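PDB 2IIZ: melanin biosynthesis protein TyrA, putative from Shewanella oneidensis, which binds haem b and acts as a dye-decolorizing peroxidase of the DyP-type family. Local coordinates for the interface of chains A and B. Numbering follows the deposited sequence. Chains: chain A/B, Melanin biosynthesis protein TyrA, putative.

The interface of chains A and B. Residues chain A 139, 141, 147, 249-250, 254; chain B 112-113, 116, 137.
B:His116, on helix 112-125, reaches into chain A and meets the side-chain amide of A:Gln254 tip to tip. Its NE2 donates to the amide oxygen OE1 of A:Gln254 at 2.5 Å, a short bond that is bent at the hydrogen (142°). The amide and imidazole planes stand nearly perpendicular, and the donor lies above the carbonyl plane instead of on a lone pair. Behind this bond a second one, within chain B, fixes the turn of the ring: NH1 of the B:Arg137 guanidinium donates to ND1 of B:His116 at 3.0 Å, lying in the imidazole plane. With ND1 accepting and NE2 donating, both ring nitrogens are engaged, and the arginine would probably polarise the ring toward stronger donation to A:Gln254.

Apolar packing covers one face of the imidazole. A:Phe139, at the end of strand 130-139, points its tip at this face, CZ lying over the ring centre and 3.5 Å from CG of B:His116. On the same side of the ring, the CD2 methyl of A:Leu147 packs over its CD2 edge, 3.6 Å from CD2 of B:His116. The histidine's CG is anti to the backbone N (chi1 -170°), which carries the ring away from the helix to these partners. B:Tyr112 presents its CE1 edge to a face of A:Phe139, 3.5 Å from CG of that ring, with the planes 55° apart. An alanine in place of B:His116 would probably leave the amide of A:Gln254 and the guanidinium of B:Arg137 without their shared mate and open a gap beneath the tip of A:Phe139.

A water bridges the chains beside the rings, 2.5 Å from the phenolic OH of B:Tyr112 and 2.8 Å from the carbonyl O of A:Gly249.

Repeated by two-fold symmetry, this mixed aromatic and polar patch joins two peroxidase subunits in the deposited dimer, which may be the biological assembly.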
# COMPACT_ATOMS: atom_id res chain seq x y z
N PHE A 139 -3.90 5.72 -4.17
CA PHE A 139 -5.00 5.91 -3.24
C PHE A 139 -5.61 7.30 -3.38
O PHE A 139 -4.88 8.27 -3.59
CB PHE A 139 -4.52 5.68 -1.83
CG PHE A 139 -3.44 6.63 -1.39
CD1 PHE A 139 -2.11 6.40 -1.73
CD2 PHE A 139 -3.74 7.75 -0.63
CE1 PHE A 139 -1.10 7.27 -1.32
CE2 PHE A 139 -2.74 8.63 -0.22
CZ PHE A 139 -1.42 8.39 -0.56
N PHE A 141 -6.81 10.64 -1.91
CA PHE A 141 -6.40 11.39 -0.74
C PHE A 141 -7.47 12.44 -0.45
O PHE A 141 -7.73 13.33 -1.26
CB PHE A 141 -5.03 12.05 -0.97
CG PHE A 141 -4.47 12.73 0.25
CD1 PHE A 141 -4.10 12.00 1.37
CD2 PHE A 141 -4.32 14.12 0.29
CE1 PHE A 141 -3.59 12.61 2.48
CE2 PHE A 141 -3.80 14.75 1.41
CZ PHE A 141 -3.43 13.99 2.51
N LEU A 147 -1.51 15.11 -3.07
CA LEU A 147 -0.90 15.25 -1.74
C LEU A 147 -0.44 16.69 -1.45
O LEU A 147 -0.13 17.01 -0.30
CB LEU A 147 0.26 14.28 -1.58
CG LEU A 147 -0.15 12.81 -1.47
CD1 LEU A 147 1.01 11.94 -1.84
CD2 LEU A 147 -0.63 12.46 -0.05
N GLY A 249 2.39 5.91 -3.11
CA GLY A 249 3.68 5.78 -2.44
C GLY A 249 3.61 5.75 -0.93
O GLY A 249 2.64 5.25 -0.35
N SER A 250 4.65 6.29 -0.30
CA SER A 250 4.94 6.04 1.11
C SER A 250 6.03 6.99 1.56
O SER A 250 6.43 7.88 0.81
CB SER A 250 5.45 4.62 1.27
OG SER A 250 6.84 4.59 0.98
N GLN A 254 6.88 9.45 -2.50
CA GLN A 254 5.45 9.68 -2.64
C GLN A 254 5.12 10.88 -3.53
O GLN A 254 5.80 11.91 -3.53
CB GLN A 254 4.83 9.90 -1.28
CG GLN A 254 5.19 11.22 -0.60
CD GLN A 254 4.69 11.22 0.83
OE1 GLN A 254 3.51 11.29 1.07
NE2 GLN A 254 5.60 11.15 1.77
N TYR B 112 -7.23 4.78 4.67
CA TYR B 112 -5.82 4.67 4.32
C TYR B 112 -5.23 6.03 4.12
O TYR B 112 -4.07 6.24 4.39
CB TYR B 112 -5.74 3.88 3.03
CG TYR B 112 -4.40 3.59 2.40
CD1 TYR B 112 -3.74 4.56 1.63
CD2 TYR B 112 -3.80 2.33 2.54
CE1 TYR B 112 -2.51 4.28 1.03
CE2 TYR B 112 -2.56 2.04 1.94
CZ TYR B 112 -1.92 3.01 1.18
OH TYR B 112 -0.69 2.76 0.57
N ASP B 113 -6.03 6.96 3.62
CA ASP B 113 -5.53 8.29 3.34
C ASP B 113 -5.12 8.97 4.64
O ASP B 113 -4.12 9.70 4.70
CB ASP B 113 -6.52 9.12 2.47
CG ASP B 113 -7.95 9.25 3.04
OD1 ASP B 113 -8.29 8.70 4.14
OD2 ASP B 113 -8.77 9.93 2.35
N HIS B 116 -1.75 7.65 5.80
CA HIS B 116 -0.68 8.22 5.01
C HIS B 116 -0.35 9.57 5.61
O HIS B 116 0.81 9.86 5.85
CB HIS B 116 -1.09 8.36 3.56
CG HIS B 116 0.03 8.73 2.65
ND1 HIS B 116 0.84 7.79 2.05
CD2 HIS B 116 0.49 9.94 2.24
CE1 HIS B 116 1.75 8.41 1.31
NE2 HIS B 116 1.55 9.71 1.41
N ARG B 137 2.61 -1.75 4.96
CA ARG B 137 1.19 -1.42 5.09
C ARG B 137 0.36 -2.70 5.14
O ARG B 137 0.47 -3.56 4.26
CB ARG B 137 0.74 -0.49 3.94
CG ARG B 137 1.57 0.81 3.94
CD ARG B 137 0.90 2.08 3.37
NE ARG B 137 1.73 3.25 3.72
CZ ARG B 137 1.46 4.53 3.46
NH1 ARG B 137 0.33 4.89 2.84
NH2 ARG B 137 2.34 5.46 3.85
O HOH W 1 0.35 3.92 -1.38